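Local structure of putative alpha-L-fucosidase (Bacteroides thetaiotaomicron, 3EYP) at residues Leu54-Lys64 / Glu108-Leu118; Phe81-Thr89 / His148-Tyr157. The protein probably acts as an alpha-L-fucosidase of glycoside hydrolase family 29, hydrolysing terminal alpha-L-fucose linkages. All coordinates share one frame; numbering follows the deposited sequence.

Contact 1: Leu54-Lys64 / Glu108-Leu118; sequences LDCRQWMQTLK and EFVDACEEYGL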
loop_
_atom_site.group_PDB
_atom_site.type_symbol
_atom_site.label_atom_id
_atom_site.label_comp_id
_atom_site.label_asym_id
_atom_site.label_seq_id
_atom_site.Cartn_x
_atom_site.Cartn_y
_atom_site.Cartn_z
ATOM N N LEU A 54 -14.448 -20.238 12.115
ATOM C CA LEU A 54 -14.240 -18.916 11.492
ATOM C C LEU A 54 -14.467 -17.806 12.503
ATOM O O LEU A 54 -15.450 -17.783 13.266
ATOM C CB LEU A 54 -15.160 -18.713 10.281
ATOM C CG LEU A 54 -15.180 -17.302 9.688
ATOM C CD1 LEU A 54 -13.957 -17.177 8.712
ATOM C CD2 LEU A 54 -16.467 -16.918 8.949
ATOM N N ASP A 55 -13.512 -16.897 12.530
ATOM C CA ASP A 55 -13.570 -15.747 13.450
ATOM C C ASP A 55 -12.796 -14.574 12.914
ATOM O O ASP A 55 -11.572 -14.482 13.035
ATOM C CB ASP A 55 -13.002 -16.098 14.826
ATOM C CG ASP A 55 -13.274 -15.037 15.856
ATOM O OD1 ASP A 55 -13.803 -13.965 15.526
ATOM O OD2 ASP A 55 -12.959 -15.283 17.025
ATOM N N CYS A 56 -13.540 -13.734 12.264
ATOM C CA CYS A 56 -12.977 -12.470 11.667
ATOM C C CYS A 56 -12.402 -11.529 12.739
ATOM O O CYS A 56 -11.605 -10.627 12.446
ATOM C CB CYS A 56 -14.001 -11.763 10.829
ATOM S SG CYS A 56 -14.425 -12.673 9.295
ATOM N N ARG A 57 -12.802 -11.757 13.990
ATOM C CA ARG A 57 -12.274 -10.954 15.110
ATOM C C ARG A 57 -10.810 -11.324 15.317
ATOM O O ARG A 57 -9.942 -10.458 15.567
ATOM C CB ARG A 57 -13.097 -11.146 16.405
ATOM C CG ARG A 57 -14.604 -10.660 16.284
ATOM C CD ARG A 57 -15.377 -10.914 17.585
ATOM N NE ARG A 57 -15.060 -9.881 18.551
ATOM C CZ ARG A 57 -14.256 -10.011 19.613
ATOM N NH1 ARG A 57 -14.042 -8.964 20.381
ATOM N NH2 ARG A 57 -13.698 -11.175 19.945
ATOM N N GLN A 58 -10.549 -12.602 15.137
ATOM C CA GLN A 58 -9.186 -13.148 15.253
ATOM C C GLN A 58 -8.288 -12.460 14.197
ATOM O O GLN A 58 -7.139 -12.116 14.448
ATOM C CB GLN A 58 -9.141 -14.650 15.106
ATOM C CG GLN A 58 -7.766 -15.236 15.366
ATOM C CD GLN A 58 -7.081 -15.742 14.127
ATOM O OE1 GLN A 58 -7.574 -15.566 13.029
ATOM N NE2 GLN A 58 -5.937 -16.377 14.297
ATOM N N TRP A 59 -8.856 -12.264 13.019
ATOM C CA TRP A 59 -8.140 -11.636 11.903
ATOM C C TRP A 59 -7.830 -10.227 12.326
ATOM O O TRP A 59 -6.741 -9.769 12.056
ATOM C CB TRP A 59 -8.924 -11.585 10.605
ATOM C CG TRP A 59 -9.495 -12.859 10.082
ATOM C CD1 TRP A 59 -9.440 -14.105 10.660
ATOM C CD2 TRP A 59 -10.272 -12.993 8.919
ATOM N NE1 TRP A 59 -10.093 -15.007 9.908
ATOM C CE2 TRP A 59 -10.623 -14.367 8.814
ATOM C CE3 TRP A 59 -10.652 -12.108 7.910
ATOM C CZ2 TRP A 59 -11.387 -14.877 7.758
ATOM C CZ3 TRP A 59 -11.428 -12.603 6.848
ATOM C CH2 TRP A 59 -11.769 -13.998 6.769
ATOM N N MET A 60 -8.795 -9.550 12.965
ATOM C CA MET A 60 -8.612 -8.131 13.327
ATOM C C MET A 60 -7.563 -8.007 14.424
ATOM O O MET A 60 -6.833 -7.047 14.498
ATOM C CB MET A 60 -9.881 -7.428 13.789
ATOM C CG MET A 60 -11.004 -7.159 12.753
ATOM S SD MET A 60 -10.550 -6.691 11.076
ATOM C CE MET A 60 -11.233 -8.028 10.140
ATOM N N GLN A 61 -7.476 -8.995 15.271
ATOM C CA GLN A 61 -6.455 -8.955 16.375
ATOM C C GLN A 61 -5.051 -9.056 15.800
ATOM O O GLN A 61 -4.097 -8.387 16.227
ATOM C CB GLN A 61 -6.724 -10.065 17.388
ATOM C CG GLN A 61 -7.977 -9.841 18.196
ATOM C CD GLN A 61 -8.652 -11.126 18.669
ATOM O OE1 GLN A 61 -8.008 -12.161 18.828
ATOM N NE2 GLN A 61 -9.976 -11.048 18.918
ATOM N N THR A 62 -4.950 -9.847 14.747
ATOM C CA THR A 62 -3.691 -9.924 13.982
ATOM C C THR A 62 -3.255 -8.519 13.486
ATOM O O THR A 62 -2.108 -8.101 13.633
ATOM C CB THR A 62 -3.776 -10.962 12.841
ATOM O OG1 THR A 62 -3.832 -12.284 13.424
ATOM C CG2 THR A 62 -2.535 -10.908 11.888
ATOM N N LEU A 63 -4.202 -7.829 12.900
ATOM C CA LEU A 63 -3.964 -6.514 12.334
ATOM C C LEU A 63 -3.674 -5.501 13.395
ATOM O O LEU A 63 -2.856 -4.614 13.185
ATOM C CB LEU A 63 -5.129 -6.021 11.494
ATOM C CG LEU A 63 -5.487 -6.915 10.307
ATOM C CD1 LEU A 63 -6.455 -6.210 9.391
ATOM C CD2 LEU A 63 -4.224 -7.487 9.520
ATOM N N LYS A 64 -4.373 -5.586 14.522
ATOM C CA LYS A 64 -4.106 -4.636 15.611
ATOM C C LYS A 64 -2.651 -4.768 16.046
ATOM O O LYS A 64 -1.914 -3.788 16.117
ATOM C CB LYS A 64 -5.028 -4.858 16.809
ATOM C CG LYS A 64 -6.390 -4.446 16.520
ATOM C CD LYS A 64 -6.546 -2.937 16.556
ATOM C CE LYS A 64 -8.000 -2.537 16.388
ATOM N NZ LYS A 64 -8.120 -1.056 16.428
ATOM N N GLU A 108 -19.617 -10.886 8.526
ATOM C CA GLU A 108 -18.674 -11.130 9.641
ATOM C C GLU A 108 -17.433 -10.226 9.580
ATOM O O GLU A 108 -16.979 -9.640 10.569
ATOM C CB GLU A 108 -18.277 -12.615 9.682
ATOM C CG GLU A 108 -19.541 -13.502 9.855
ATOM C CD GLU A 108 -19.328 -14.870 10.468
ATOM O OE1 GLU A 108 -18.313 -15.108 11.155
ATOM O OE2 GLU A 108 -20.264 -15.696 10.313
ATOM N N PHE A 109 -16.867 -10.186 8.390
ATOM C CA PHE A 109 -15.719 -9.341 8.081
ATOM C C PHE A 109 -15.939 -7.869 8.400
ATOM O O PHE A 109 -15.210 -7.279 9.216
ATOM C CB PHE A 109 -15.266 -9.551 6.614
ATOM C CG PHE A 109 -14.177 -8.607 6.174
ATOM C CD1 PHE A 109 -12.868 -8.715 6.669
ATOM C CD2 PHE A 109 -14.453 -7.616 5.269
ATOM C CE1 PHE A 109 -11.888 -7.819 6.265
ATOM C CE2 PHE A 109 -13.491 -6.743 4.879
ATOM C CZ PHE A 109 -12.197 -6.855 5.385
ATOM N N VAL A 110 -16.920 -7.260 7.739
ATOM C CA VAL A 110 -17.206 -5.840 7.972
ATOM C C VAL A 110 -17.682 -5.571 9.393
ATOM O O VAL A 110 -17.436 -4.485 9.918
ATOM C CB VAL A 110 -18.218 -5.146 6.987
ATOM C CG1 VAL A 110 -17.736 -5.209 5.545
ATOM C CG2 VAL A 110 -19.601 -5.692 7.134
ATOM N N ASP A 111 -18.296 -6.550 10.038
ATOM C CA ASP A 111 -18.728 -6.337 11.438
ATOM C C ASP A 111 -17.484 -6.272 12.331
ATOM O O ASP A 111 -17.340 -5.375 13.161
ATOM C CB ASP A 111 -19.723 -7.400 11.935
ATOM C CG ASP A 111 -21.134 -7.174 11.400
ATOM O OD1 ASP A 111 -21.455 -6.084 10.889
ATOM O OD2 ASP A 111 -21.920 -8.137 11.460
ATOM N N ALA A 112 -16.564 -7.210 12.131
ATOM C CA ALA A 112 -15.301 -7.242 12.865
ATOM C C ALA A 112 -14.483 -5.952 12.591
ATOM O O ALA A 112 -13.860 -5.384 13.490
ATOM C CB ALA A 112 -14.437 -8.546 12.534
ATOM N N CYS A 113 -14.456 -5.498 11.353
ATOM C CA CYS A 113 -13.696 -4.257 11.067
ATOM C C CYS A 113 -14.252 -3.122 11.893
ATOM O O CYS A 113 -13.505 -2.332 12.493
ATOM C CB CYS A 113 -13.763 -3.859 9.607
ATOM S SG CYS A 113 -12.722 -4.895 8.487
ATOM N N GLU A 114 -15.568 -3.002 11.853
ATOM C CA GLU A 114 -16.269 -1.919 12.597
ATOM C C GLU A 114 -15.980 -2.008 14.074
ATOM O O GLU A 114 -15.627 -1.023 14.695
ATOM C CB GLU A 114 -17.757 -1.900 12.361
ATOM C CG GLU A 114 -18.388 -0.704 13.026
ATOM C CD GLU A 114 -19.784 -0.434 12.527
ATOM O OE1 GLU A 114 -20.320 0.648 12.912
ATOM O OE2 GLU A 114 -20.318 -1.294 11.756
ATOM N N GLU A 115 -16.069 -3.215 14.614
ATOM C CA GLU A 115 -15.825 -3.443 16.014
ATOM C C GLU A 115 -14.432 -2.997 16.371
ATOM O O GLU A 115 -14.183 -2.450 17.440
ATOM C CB GLU A 115 -16.051 -4.908 16.420
ATOM C CG GLU A 115 -15.719 -5.169 17.855
ATOM C CD GLU A 115 -15.771 -6.623 18.236
ATOM O OE1 GLU A 115 -16.136 -7.470 17.405
ATOM O OE2 GLU A 115 -15.382 -6.935 19.372
ATOM N N TYR A 116 -13.475 -3.248 15.492
ATOM C CA TYR A 116 -12.094 -2.985 15.870
ATOM C C TYR A 116 -11.624 -1.638 15.375
ATOM O O TYR A 116 -10.460 -1.285 15.509
ATOM C CB TYR A 116 -11.175 -4.102 15.360
ATOM C CG TYR A 116 -11.166 -5.339 16.268
ATOM C CD1 TYR A 116 -12.220 -6.233 16.280
ATOM C CD2 TYR A 116 -10.105 -5.582 17.129
ATOM C CE1 TYR A 116 -12.240 -7.335 17.127
ATOM C CE2 TYR A 116 -10.109 -6.679 17.960
ATOM C CZ TYR A 116 -11.183 -7.554 17.942
ATOM O OH TYR A 116 -11.183 -8.659 18.758
ATOM N N GLY A 117 -12.500 -0.904 14.723
ATOM C CA GLY A 117 -12.077 0.393 14.209
ATOM C C GLY A 117 -11.160 0.458 13.009
ATOM O O GLY A 117 -10.417 1.422 12.812
ATOM N N LEU A 118 -11.276 -0.574 12.193
ATOM C CA LEU A 118 -10.436 -0.787 11.015
ATOM C C LEU A 118 -11.254 -0.469 9.772
ATOM O O LEU A 118 -12.460 -0.577 9.770
ATOM C CB LEU A 118 -9.908 -2.209 11.026
ATOM C CG LEU A 118 -9.052 -2.546 12.255
ATOM C CD1 LEU A 118 -8.455 -3.925 12.148
ATOM C CD2 LEU A 118 -7.969 -1.503 12.445
HETATM O O HOH W 1 -18.179 -17.473 12.244
HETATM O O HOH W 2 -16.470 -13.896 12.556
#
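Met60 and Tyr116 interlock across two successive outer helices of the TIM barrel, each packing as a knob into a hole of the other helix. The segments 56-64 and 108-116 run in broadly the same direction at 44°, with axes 8.7 Å apart at closest approach. Met60 fits among Phe109, Ala112, Cys113 and Tyr116; Tyr116 fits among Arg57, Met60, Gln61 and Lys64. A CH-pi contact joins them, Met60 CB lying over the face of the Tyr116 ring, 3.7 Å from its centroid. The Met60 chain bends at chi2 (-38°) and again at chi3, bringing the thioether to Leu118 and Cys113: SD lies 3.6 Å from Leu118 CD1 and also meets Cys113 SG, while CE touches the Phe109 ring. Ala112 brings the backbones close, its CB 3.5 Å from Cys56 O. On the barrel side, Phe109 and Leu63 continue the apolar layer toward strands 22-26 and 70-76.

Charge and hydrogen bonding take over on the solvent side. Arg57 grips Glu115 side-on, NE to OE1 at 2.9 Å and NH1 to OE2 at 2.6 Å, with both oxygens near the guanidinium plane. Tyr116 OH lies over one face of that guanidinium, badly angled for a bond; it instead accepts a nearly straight hydrogen bond (171°) from Gln61 NE2, 2.7 Å away. Arg57 and Gln61 thus flank the phenol oxygen.

The helix ends are closed separately. Asp55 is the N-cap of helix 56-65, its OD1 accepting from Arg57 N, and Gly117 leaves helix 105-116 in a Schellman motif. Beside the N-cap, Glu108 OE2 pairs with Lys99, whereas OE1 holds two waters: one is bound to Leu54 O, and the other, 2.6 Å from Glu108 OE1, accepts from Cys56 N.

Contact 2: Phe81-Thr89 / His148-Tyr157; sequences FCLWPSKYT and HQLGELMSDY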
loop_
_atom_site.group_PDB
_atom_site.type_symbol
_atom_site.label_atom_id
_atom_site.label_comp_id
_atom_site.label_asym_id
_atom_site.label_seq_id
_atom_site.Cartn_x
_atom_site.Cartn_y
_atom_site.Cartn_z
ATOM N N PHE A 81 -16.773 -17.701 -6.873
ATOM C CA PHE A 81 -17.506 -18.065 -5.613
ATOM C C PHE A 81 -17.639 -16.842 -4.744
ATOM O O PHE A 81 -16.656 -16.251 -4.377
ATOM C CB PHE A 81 -16.834 -19.199 -4.864
ATOM C CG PHE A 81 -17.544 -19.620 -3.589
ATOM C CD1 PHE A 81 -18.644 -20.493 -3.624
ATOM C CD2 PHE A 81 -17.068 -19.203 -2.351
ATOM C CE1 PHE A 81 -19.257 -20.897 -2.468
ATOM C CE2 PHE A 81 -17.694 -19.595 -1.162
ATOM C CZ PHE A 81 -18.760 -20.471 -1.202
ATOM N N CYS A 82 -18.872 -16.479 -4.406
ATOM C CA CYS A 82 -19.189 -15.299 -3.589
ATOM C C CYS A 82 -19.334 -15.594 -2.085
ATOM O O CYS A 82 -19.976 -16.560 -1.670
ATOM C CB CYS A 82 -20.453 -14.587 -4.140
ATOM S SG CYS A 82 -20.300 -13.979 -5.828
ATOM N N LEU A 83 -18.620 -14.794 -1.298
ATOM C CA LEU A 83 -18.489 -14.967 0.138
ATOM C C LEU A 83 -19.698 -14.397 0.923
ATOM O O LEU A 83 -19.737 -14.491 2.135
ATOM C CB LEU A 83 -17.165 -14.391 0.681
ATOM C CG LEU A 83 -15.882 -15.189 0.375
ATOM C CD1 LEU A 83 -14.718 -14.681 1.258
ATOM C CD2 LEU A 83 -16.136 -16.670 0.671
ATOM N N TRP A 84 -20.649 -13.833 0.175
ATOM C CA TRP A 84 -21.892 -13.258 0.753
ATOM C C TRP A 84 -23.050 -13.874 -0.070
ATOM O O TRP A 84 -22.837 -14.240 -1.272
ATOM C CB TRP A 84 -21.891 -11.688 0.756
ATOM C CG TRP A 84 -22.243 -11.037 -0.548
ATOM C CD1 TRP A 84 -23.435 -10.437 -0.875
ATOM C CD2 TRP A 84 -21.456 -11.024 -1.744
ATOM N NE1 TRP A 84 -23.429 -10.032 -2.175
ATOM C CE2 TRP A 84 -22.236 -10.402 -2.747
ATOM C CE3 TRP A 84 -20.174 -11.490 -2.063
ATOM C CZ2 TRP A 84 -21.760 -10.181 -4.024
ATOM C CZ3 TRP A 84 -19.718 -11.293 -3.321
ATOM C CH2 TRP A 84 -20.522 -10.650 -4.308
ATOM N N PRO A 85 -24.238 -14.032 0.553
ATOM C CA PRO A 85 -25.438 -14.596 -0.108
ATOM C C PRO A 85 -26.100 -13.605 -1.090
ATOM O O PRO A 85 -27.196 -13.054 -0.859
ATOM C CB PRO A 85 -26.367 -14.964 1.070
ATOM C CG PRO A 85 -26.032 -14.021 2.164
ATOM C CD PRO A 85 -24.507 -13.673 1.961
ATOM N N SER A 86 -25.373 -13.328 -2.163
ATOM C CA SER A 86 -25.871 -12.436 -3.228
ATOM C C SER A 86 -27.207 -12.925 -3.757
ATOM O O SER A 86 -27.454 -14.121 -3.864
ATOM C CB SER A 86 -24.876 -12.313 -4.397
ATOM O OG SER A 86 -25.437 -11.565 -5.412
ATOM N N LYS A 87 -28.047 -11.972 -4.097
ATOM C CA LYS A 87 -29.361 -12.283 -4.735
ATOM C C LYS A 87 -29.205 -12.649 -6.159
ATOM O O LYS A 87 -30.197 -12.961 -6.835
ATOM C CB LYS A 87 -30.328 -11.110 -4.599
ATOM C CG LYS A 87 -30.610 -10.749 -3.193
ATOM C CD LYS A 87 -31.576 -9.538 -3.077
ATOM C CE LYS A 87 -31.004 -8.227 -3.713
ATOM N NZ LYS A 87 -29.759 -7.668 -3.005
ATOM N N TYR A 88 -27.969 -12.586 -6.678
ATOM C CA TYR A 88 -27.764 -12.620 -8.118
ATOM C C TYR A 88 -27.033 -13.833 -8.686
ATOM O O TYR A 88 -26.791 -13.918 -9.879
ATOM C CB TYR A 88 -27.084 -11.317 -8.597
ATOM C CG TYR A 88 -28.003 -10.123 -8.339
ATOM C CD1 TYR A 88 -29.043 -9.832 -9.180
ATOM C CD2 TYR A 88 -27.863 -9.362 -7.193
ATOM C CE1 TYR A 88 -29.923 -8.777 -8.893
ATOM C CE2 TYR A 88 -28.720 -8.340 -6.890
ATOM C CZ TYR A 88 -29.749 -8.041 -7.748
ATOM O OH TYR A 88 -30.583 -6.980 -7.443
ATOM N N THR A 89 -26.758 -14.752 -7.806
ATOM C CA THR A 89 -26.114 -16.066 -8.089
ATOM C C THR A 89 -26.420 -17.072 -7.004
ATOM O O THR A 89 -26.813 -16.718 -5.872
ATOM C CB THR A 89 -24.528 -15.942 -8.182
ATOM O OG1 THR A 89 -23.932 -17.162 -8.661
ATOM C CG2 THR A 89 -23.905 -15.532 -6.836
ATOM N N HIS A 148 -24.804 -5.415 -10.272
ATOM C CA HIS A 148 -25.776 -5.777 -9.241
ATOM C C HIS A 148 -25.052 -6.086 -7.962
ATOM O O HIS A 148 -25.441 -5.682 -6.916
ATOM C CB HIS A 148 -26.661 -6.961 -9.645
ATOM C CG HIS A 148 -27.738 -6.600 -10.626
ATOM N ND1 HIS A 148 -28.617 -5.549 -10.420
ATOM C CD2 HIS A 148 -28.117 -7.183 -11.784
ATOM C CE1 HIS A 148 -29.459 -5.481 -11.443
ATOM N NE2 HIS A 148 -29.176 -6.460 -12.291
ATOM N N GLN A 149 -24.027 -6.900 -8.073
ATOM C CA GLN A 149 -23.255 -7.346 -6.909
ATOM C C GLN A 149 -22.525 -6.198 -6.220
ATOM O O GLN A 149 -22.448 -6.106 -4.993
ATOM C CB GLN A 149 -22.288 -8.449 -7.318
ATOM C CG GLN A 149 -23.008 -9.725 -7.714
ATOM C CD GLN A 149 -22.159 -10.987 -7.561
ATOM O OE1 GLN A 149 -20.980 -11.034 -7.986
ATOM N NE2 GLN A 149 -22.786 -12.054 -7.003
ATOM N N LEU A 150 -21.994 -5.322 -7.072
ATOM C CA LEU A 150 -21.322 -4.110 -6.636
ATOM C C LEU A 150 -22.295 -3.282 -5.811
ATOM O O LEU A 150 -22.001 -2.867 -4.700
ATOM C CB LEU A 150 -20.693 -3.374 -7.858
ATOM C CG LEU A 150 -19.573 -2.384 -7.619
ATOM C CD1 LEU A 150 -18.485 -2.905 -6.691
ATOM C CD2 LEU A 150 -19.084 -1.712 -8.981
ATOM N N GLY A 151 -23.507 -3.175 -6.291
ATOM C CA GLY A 151 -24.554 -2.486 -5.568
ATOM C C GLY A 151 -24.888 -3.038 -4.207
ATOM O O GLY A 151 -25.138 -2.293 -3.241
ATOM N N GLU A 152 -24.901 -4.358 -4.111
ATOM C CA GLU A 152 -25.080 -4.990 -2.836
ATOM C C GLU A 152 -23.920 -4.616 -1.907
ATOM O O GLU A 152 -24.111 -4.207 -0.764
ATOM C CB GLU A 152 -25.200 -6.545 -2.966
ATOM C CG GLU A 152 -26.401 -7.020 -3.784
ATOM C CD GLU A 152 -26.486 -8.492 -3.836
ATOM O OE1 GLU A 152 -25.419 -9.072 -4.096
ATOM O OE2 GLU A 152 -27.588 -9.093 -3.698
ATOM N N LEU A 153 -22.703 -4.765 -2.398
ATOM C CA LEU A 153 -21.513 -4.654 -1.521
ATOM C C LEU A 153 -21.217 -3.216 -1.124
ATOM O O LEU A 153 -20.618 -2.919 -0.045
ATOM C CB LEU A 153 -20.265 -5.290 -2.209
ATOM C CG LEU A 153 -20.349 -6.822 -2.301
ATOM C CD1 LEU A 153 -19.216 -7.469 -3.092
ATOM C CD2 LEU A 153 -20.467 -7.424 -0.939
ATOM N N MET A 154 -21.654 -2.315 -1.987
ATOM C CA MET A 154 -21.408 -0.847 -1.787
ATOM C C MET A 154 -22.544 -0.147 -1.036
ATOM O O MET A 154 -22.434 1.037 -0.649
ATOM C CB MET A 154 -21.185 -0.120 -3.129
ATOM C CG MET A 154 -19.830 -0.395 -3.864
ATOM S SD MET A 154 -18.255 -0.252 -2.968
ATOM C CE MET A 154 -17.938 -2.015 -2.775
ATOM N N SER A 155 -23.619 -0.906 -0.832
ATOM C CA SER A 155 -24.837 -0.408 -0.196
ATOM C C SER A 155 -25.103 -0.969 1.188
ATOM O O SER A 155 -25.619 -0.274 2.057
ATOM C CB SER A 155 -26.072 -0.672 -1.066
ATOM O OG SER A 155 -26.022 -0.049 -2.344
ATOM N N ASP A 156 -24.869 -2.251 1.385
ATOM C CA ASP A 156 -25.486 -2.928 2.526
ATOM C C ASP A 156 -24.475 -3.390 3.583
ATOM O O ASP A 156 -24.827 -4.062 4.539
ATOM C CB ASP A 156 -26.333 -4.145 2.090
ATOM C CG ASP A 156 -27.464 -3.777 1.101
ATOM O OD1 ASP A 156 -28.079 -2.697 1.240
ATOM O OD2 ASP A 156 -27.716 -4.589 0.172
ATOM N N TYR A 157 -23.226 -3.039 3.361
ATOM C CA TYR A 157 -22.124 -3.575 4.167
ATOM C C TYR A 157 -21.248 -2.542 4.837
ATOM O O TYR A 157 -20.075 -2.760 5.144
ATOM C CB TYR A 157 -21.295 -4.540 3.273
ATOM C CG TYR A 157 -22.021 -5.839 3.037
ATOM C CD1 TYR A 157 -21.864 -6.903 3.889
ATOM C CD2 TYR A 157 -22.929 -5.970 1.980
ATOM C CE1 TYR A 157 -22.561 -8.085 3.697
ATOM C CE2 TYR A 157 -23.581 -7.134 1.778
ATOM C CZ TYR A 157 -23.398 -8.194 2.631
ATOM O OH TYR A 157 -24.103 -9.379 2.438
HETATM O O HOH W 3 -28.958 -4.446 -1.949
#
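Glu152 turns its carboxylate into the loop 81-89 and takes four hydrogen bonds, two on each oxygen. OE1 accepts from Trp84 NE1 (2.9 Å) and Ser86 OG (2.8 Å), which arrive from opposite faces of the carboxylate plane. OE2 uses its syn lone pair for Lys87 N, at 2.9 Å, and its anti lone pair for Lys87 NZ, a salt bridge of 2.7 Å for which the lysine chain folds back at chi3 and chi4. With an alanine here, the buried indole N-H of Trp84 and the backbone N-H of Lys87 would probably lose their carboxylate acceptor, and the Lys87 side chain would be set free to turn.

A second shell fixes these donors. Ser86 OG accepts from Gln149 NE2 (3.1 Å) and, in an ST turn, from Tyr88 N. The Trp84 indole is clamped between Ser86 CB on one face and the Leu153 methyls on the other, CD1 making a CH-pi contact with the six-membered ring. Farther out, the Tyr88 and His148 rings form an offset stack, almost parallel at 3°, with centroids 4.3 Å apart.

Tyr157 OH packs against Trp84 CD1 and is hydrogen-bonded to Asp104. The contact thus fastens the loop after strand 70-76 to helix 139-155, with Trp84 and Leu153 resting on strands 70-76 and 119-124 and Val106 of helix 105-116 touching Trp84 and Tyr157.

In the fold
Both contacts belong to the TIM-barrel part of the chain, their centres about 20 Å apart. Their segments alternate in sequence: helix 56-65, the loop 81-89, helix 105-116, then helix 139-155. Strand 70-76 runs from the first helix of contact 1 toward the loop of contact 2, and strand 119-124 follows the second helix of contact 1. Contact 1 joins two helices of the outer layer, whereas contact 2 ties the loop that follows strand 70-76 to helix 139-155, beyond the helix and strand that come next in the chain. They meet where Val110 CG1 packs 3.4 Å from Tyr157 O, so helix 105-116, which packs on helix 56-65, also touches the end of the segment 148-157.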